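Local coordinates for protein cytochrome c2 iso-2 (Rhodospirillum centenum, PDB 1JDL) that carries electrons through its covalently bound heme, serving as donor to the oxidized bacteriochlorophyll in bacterial photophosphorylation, at residues Asp38-Ala41 against Gly42-Pro45; Asp104-Glu107 against Arg108-Val112. All coordinates share one frame; numbering follows the deposited sequence.

Contact 1 (Asp38-Ala41 against Gly42-Pro45). With HEM (protoporphyrin IX containing Fe), chain B.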
loop_
_atom_site.group_PDB
_atom_site.type_symbol
_atom_site.label_atom_id
_atom_site.label_comp_id
_atom_site.label_asym_id
_atom_site.label_seq_id
_atom_site.Cartn_x
_atom_site.Cartn_y
_atom_site.Cartn_z
ATOM N N ASP A 38 -0.873 -9.564 -0.312
ATOM C CA ASP A 38 -2.031 -10.288 -0.829
ATOM C C ASP A 38 -3.332 -9.924 -0.108
ATOM O O ASP A 38 -4.370 -10.545 -0.331
ATOM C CB ASP A 38 -1.801 -11.799 -0.748
ATOM C CG ASP A 38 -2.883 -12.586 -1.454
ATOM O OD1 ASP A 38 -3.070 -12.381 -2.673
ATOM O OD2 ASP A 38 -3.550 -13.406 -0.789
ATOM N N ARG A 39 -3.269 -8.916 0.754
ATOM C CA ARG A 39 -4.443 -8.461 1.499
ATOM C C ARG A 39 -5.277 -7.551 0.598
ATOM O O ARG A 39 -4.723 -6.758 -0.167
ATOM C CB ARG A 39 -4.002 -7.684 2.750
ATOM C CG ARG A 39 -5.136 -7.282 3.698
ATOM C CD ARG A 39 -4.597 -6.674 4.999
ATOM N NE ARG A 39 -4.197 -5.271 4.866
ATOM C CZ ARG A 39 -3.401 -4.636 5.726
ATOM N NH1 ARG A 39 -2.914 -5.283 6.777
ATOM N NH2 ARG A 39 -3.097 -3.357 5.547
ATOM N N GLN A 40 -6.601 -7.669 0.669
ATOM C CA GLN A 40 -7.466 -6.812 -0.142
ATOM C C GLN A 40 -7.251 -5.373 0.319
ATOM O O GLN A 40 -7.190 -5.106 1.520
ATOM C CB GLN A 40 -8.937 -7.185 0.046
ATOM C CG GLN A 40 -9.897 -6.319 -0.770
ATOM C CD GLN A 40 -11.352 -6.644 -0.493
ATOM O OE1 GLN A 40 -11.755 -7.803 -0.536
ATOM N NE2 GLN A 40 -12.149 -5.618 -0.215
ATOM N N ALA A 41 -7.134 -4.445 -0.628
ATOM C CA ALA A 41 -6.920 -3.047 -0.271
ATOM C C ALA A 41 -8.097 -2.511 0.538
ATOM O O ALA A 41 -9.247 -2.869 0.285
ATOM C CB ALA A 41 -6.724 -2.198 -1.538
ATOM N N GLY A 42 -7.796 -1.673 1.527
ATOM C CA GLY A 42 -8.832 -1.062 2.344
ATOM C C GLY A 42 -9.586 -1.948 3.317
ATOM O O GLY A 42 -10.771 -1.714 3.571
ATOM N N THR A 43 -8.915 -2.944 3.886
ATOM C CA THR A 43 -9.581 -3.843 4.825
ATOM C C THR A 43 -8.892 -4.003 6.173
ATOM O O THR A 43 -9.300 -4.847 6.975
ATOM C CB THR A 43 -9.767 -5.249 4.229
ATOM O OG1 THR A 43 -8.487 -5.811 3.918
ATOM C CG2 THR A 43 -10.624 -5.188 2.974
ATOM N N ALA A 44 -7.848 -3.221 6.428
ATOM C CA ALA A 44 -7.162 -3.318 7.715
ATOM C C ALA A 44 -8.176 -2.952 8.795
ATOM O O ALA A 44 -8.840 -1.923 8.717
ATOM C CB ALA A 44 -5.969 -2.368 7.763
ATOM N N PRO A 45 -8.310 -3.801 9.824
ATOM C CA PRO A 45 -9.251 -3.563 10.919
ATOM C C PRO A 45 -9.130 -2.187 11.574
ATOM O O PRO A 45 -8.028 -1.706 11.837
ATOM C CB PRO A 45 -8.928 -4.687 11.899
ATOM C CG PRO A 45 -8.456 -5.785 11.003
ATOM C CD PRO A 45 -7.572 -5.060 10.032
HETATM C CHA HEM B . -1.905 3.398 2.701
HETATM C CHB HEM B . 2.467 1.536 1.877
HETATM C CHC HEM B . 4.485 5.619 3.490
HETATM C CHD HEM B . 0.163 7.220 4.802
HETATM C C1A HEM B . -0.881 2.549 2.277
HETATM C C2A HEM B . -1.092 1.295 1.592
HETATM C C3A HEM B . 0.147 0.785 1.361
HETATM C C4A HEM B . 1.101 1.717 1.913
HETATM C CMA HEM B . 0.490 -0.494 0.611
HETATM C CAA HEM B . -2.454 0.630 1.350
HETATM C CBA HEM B . -2.762 -0.226 2.578
HETATM C CGA HEM B . -4.153 -0.868 2.564
HETATM O O1A HEM B . -4.875 -0.759 1.553
HETATM O O2A HEM B . -4.519 -1.496 3.578
HETATM C C1B HEM B . 3.394 2.488 2.277
HETATM C C2B HEM B . 4.824 2.332 2.179
HETATM C C3B HEM B . 5.346 3.572 2.420
HETATM C C4B HEM B . 4.292 4.376 2.909
HETATM C CMB HEM B . 5.544 1.022 1.891
HETATM C CAB HEM B . 6.568 4.147 2.012
HETATM C CBB HEM B . 7.654 3.540 1.141
HETATM C C1C HEM B . 3.485 6.430 3.943
HETATM C C2C HEM B . 3.682 7.732 4.545
HETATM C C3C HEM B . 2.451 8.230 4.749
HETATM C C4C HEM B . 1.516 7.148 4.513
HETATM C CMC HEM B . 5.024 8.381 4.892
HETATM C CAC HEM B . 2.042 9.566 4.955
HETATM C CBC HEM B . 2.872 10.820 5.213
HETATM C C1D HEM B . -0.776 6.289 4.418
HETATM C C2D HEM B . -2.200 6.469 4.580
HETATM C C3D HEM B . -2.802 5.434 3.921
HETATM C C4D HEM B . -1.715 4.612 3.378
HETATM C CMD HEM B . -2.909 7.629 5.284
HETATM C CAD HEM B . -4.306 5.250 3.699
HETATM C CBD HEM B . -4.639 5.916 2.359
HETATM C CGD HEM B . -6.121 5.952 2.044
HETATM O O1D HEM B . -6.476 6.517 0.987
HETATM O O2D HEM B . -6.932 5.422 2.834
HETATM N NA HEM B . 0.466 2.813 2.454
HETATM N NB HEM B . 3.062 3.744 2.739
HETATM N NC HEM B . 2.146 6.084 3.906
HETATM N ND HEM B . -0.473 5.150 3.691
HETATM FE FE HEM B . 1.308 4.469 3.162
HETATM O O HOH W 1 -5.906 -3.654 3.408
#

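Contact 2 (Asp104-Glu107 against Arg108-Val112)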
loop_
_atom_site.group_PDB
_atom_site.type_symbol
_atom_site.label_atom_id
_atom_site.label_comp_id
_atom_site.label_asym_id
_atom_site.label_seq_id
_atom_site.Cartn_x
_atom_site.Cartn_y
_atom_site.Cartn_z
ATOM N N ASP A 104 12.143 5.700 -6.592
ATOM C CA ASP A 104 13.251 4.787 -6.875
ATOM C C ASP A 104 12.859 3.312 -6.926
ATOM O O ASP A 104 12.341 2.758 -5.960
ATOM C CB ASP A 104 14.378 4.999 -5.861
ATOM C CG ASP A 104 15.641 4.242 -6.229
ATOM O OD1 ASP A 104 15.737 3.038 -5.915
ATOM O OD2 ASP A 104 16.537 4.853 -6.849
ATOM N N GLU A 105 13.126 2.683 -8.069
ATOM C CA GLU A 105 12.797 1.276 -8.282
ATOM C C GLU A 105 13.452 0.321 -7.289
ATOM O O GLU A 105 12.801 -0.596 -6.783
ATOM C CB GLU A 105 13.171 0.862 -9.709
ATOM C CG GLU A 105 12.749 -0.555 -10.062
ATOM C CD GLU A 105 13.008 -0.899 -11.513
ATOM O OE1 GLU A 105 14.188 -0.924 -11.923
ATOM O OE2 GLU A 105 12.027 -1.143 -12.245
ATOM N N GLN A 106 14.736 0.529 -7.012
ATOM C CA GLN A 106 15.448 -0.337 -6.082
ATOM C C GLN A 106 14.855 -0.234 -4.679
ATOM O O GLN A 106 14.610 -1.249 -4.030
ATOM C CB GLN A 106 16.936 0.021 -6.040
ATOM C CG GLN A 106 17.775 -0.940 -5.209
ATOM C CD GLN A 106 17.664 -2.376 -5.691
ATOM O OE1 GLN A 106 17.886 -2.668 -6.868
ATOM N NE2 GLN A 106 17.320 -3.282 -4.782
ATOM N N GLU A 107 14.629 0.989 -4.213
ATOM C CA GLU A 107 14.055 1.179 -2.887
ATOM C C GLU A 107 12.702 0.491 -2.790
ATOM O O GLU A 107 12.374 -0.104 -1.761
ATOM C CB GLU A 107 13.894 2.663 -2.571
ATOM C CG GLU A 107 15.201 3.372 -2.285
ATOM C CD GLU A 107 14.981 4.760 -1.724
ATOM O OE1 GLU A 107 14.496 5.636 -2.468
ATOM O OE2 GLU A 107 15.283 4.970 -0.532
ATOM N N ARG A 108 11.919 0.578 -3.860
ATOM C CA ARG A 108 10.609 -0.058 -3.879
ATOM C C ARG A 108 10.760 -1.568 -3.767
ATOM O O ARG A 108 10.061 -2.207 -2.985
ATOM C CB ARG A 108 9.854 0.297 -5.162
ATOM C CG ARG A 108 9.161 1.649 -5.116
ATOM C CD ARG A 108 8.434 1.921 -6.418
ATOM N NE ARG A 108 9.348 2.307 -7.488
ATOM C CZ ARG A 108 9.134 2.065 -8.778
ATOM N NH1 ARG A 108 8.037 1.430 -9.163
ATOM N NH2 ARG A 108 10.013 2.470 -9.687
ATOM N N LYS A 109 11.672 -2.142 -4.550
ATOM C CA LYS A 109 11.890 -3.586 -4.501
ATOM C C LYS A 109 12.317 -4.026 -3.104
ATOM O O LYS A 109 11.834 -5.034 -2.584
ATOM C CB LYS A 109 12.973 -4.011 -5.498
ATOM C CG LYS A 109 12.610 -3.842 -6.959
ATOM C CD LYS A 109 13.719 -4.406 -7.834
ATOM C CE LYS A 109 13.398 -4.271 -9.311
ATOM N NZ LYS A 109 14.478 -4.866 -10.146
ATOM N N ASP A 110 13.224 -3.265 -2.500
ATOM C CA ASP A 110 13.734 -3.594 -1.175
ATOM C C ASP A 110 12.703 -3.457 -0.065
ATOM O O ASP A 110 12.609 -4.320 0.808
ATOM C CB ASP A 110 14.953 -2.731 -0.831
ATOM C CG ASP A 110 16.133 -2.988 -1.751
ATOM O OD1 ASP A 110 16.293 -4.139 -2.211
ATOM O OD2 ASP A 110 16.910 -2.040 -1.999
ATOM N N VAL A 111 11.930 -2.379 -0.081
ATOM C CA VAL A 111 10.941 -2.202 0.970
ATOM C C VAL A 111 9.869 -3.290 0.868
ATOM O O VAL A 111 9.355 -3.758 1.883
ATOM C CB VAL A 111 10.316 -0.781 0.930
ATOM C CG1 VAL A 111 9.316 -0.657 -0.202
ATOM C CG2 VAL A 111 9.678 -0.469 2.283
ATOM N N VAL A 112 9.549 -3.711 -0.352
ATOM C CA VAL A 112 8.561 -4.773 -0.535
ATOM C C VAL A 112 9.147 -6.100 -0.035
ATOM O O VAL A 112 8.439 -6.918 0.554
ATOM C CB VAL A 112 8.140 -4.890 -2.015
ATOM C CG1 VAL A 112 7.308 -6.144 -2.241
ATOM C CG2 VAL A 112 7.330 -3.661 -2.400
#

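Contact 1 (Asp38-Ala41 against Gly42-Pro45)
Thr43 reaches back across the bend to Gln40, its OG1 donating to Gln40 O over 2.8 Å. The donor stands tilted 26° from the carbonyl plane, a position it gains because chi1 of 61° sets OG1 between the backbone N and the carbonyl carbon of its own residue. The same Gln40 O also accepts from water 1, which lies 2.7 Å from it. That water is held by four bonds: it receives Arg39 NE (2.8 Å from the water) and Thr43 N, and gives to Gln40 O and to heme O2A.

The heme propionate is gripped directly as well. Arg39 NH2 donates to heme O2A at 3.1 Å, the oxygen lying in the guanidinium plane at its edge, while Gly42 N donates to the sister oxygen O1A, also at 3.1 Å. Arg39 NH2 is further held by Ala32 O. In this all-loop part of the cytochrome c fold, before helix 51-58, the chain thus meets one propionate with an arginine, a backbone amide and a shared water; Tyr49 and Trp63 add further bonds to the heme. Were Arg39 an alanine, heme O2A would probably lose its charged partner, and water 1 one of its donors, with Ala32 O also left without the guanidinium.

Methyl groups pack against the polar side chains of the turn. Ala44 CB sits 3.8 Å from Arg39 NH2, over one face of the guanidinium and offset toward its rim. Thr43 CG2 lies across the extended Gln40 side chain, 3.6 Å from Gln40 NE2, the two crossing at about a right angle.

Contact 2 (Asp104-Glu107 against Arg108-Val112)
Gln106 reaches along the helix to Asp110, and its NE2 donates to both carboxylate oxygens. The bond from Gln106 NE2 to Asp110 OD2, 3.1 Å long, is nearly straight (168°); OD2 lies in the Gln106 amide plane but is met on its syn side from 33° out of the carboxylate plane. The second bond, NE2 to Asp110 OD1, is weak for its bent angle. A turn of chi2 to 57° folds the glutamine chain over toward its partner. Asp110 OD1 has a second donor in Asp4 N, so this buried residue links the helix to the N-terminal part of the chain.

At the start of the helix Asp104 is the N-cap: its OD1 accepts from Glu107 N at 2.9 Å, using the anti lone pair and occupying an amide of the first turn that has no earlier helical carbonyl to bind. These residues open helix 105-115, the C-terminal helix of the cytochrome c fold, which packs on helix 5-11 through Val111 and Val11. Its i to i+4 bonds begin with Arg108 N to Asp104 O (3.1 Å) and continue with Lys109 N to Glu105 O, Asp110 N to Gln106 O and Val111 N to Glu107 O.

Asp104 O takes a further, weak bond from Arg108 NE, 3.4 Å away. The Arg108 chain, bent at chi3, brings the guanidinium back past Glu105, with Asp104 O at its edge; Arg108 NH2 comes within 3.5 Å of Glu105 CB. The stronger partner of this guanidinium is Ile69 O, bound by NH1, while NH2 makes a weak hydrogen bond to Pro103 O. Glu107 OE2 makes a salt bridge to Lys14. Glu105 and Lys109 run side by side, Glu105 CG and Lys109 CE 3.8 Å apart, with their charges too distant for a salt bridge.

Overall arrangement
From the N terminus, the chain passes helix 5-11 and the heme-attachment cysteines Cys15 and Cys18 before reaching contact 1, a turn in the loop leading to helix 51-58. Contact 2 comes much later, on the first turns of helix 105-115. The two are in series, neither enclosing nor crossing the other, and each joins only residues close in sequence. They lie on opposite sides of the chain's centre, their own centres about 21 Å apart, without touching. Both meet the heme region: contact 1 binds a propionate, while the Val111 side chain of contact 2, which also packs on Val11, lies about 4 Å from the heme and from Cys15, tying the C-terminal helix to the N-terminal one.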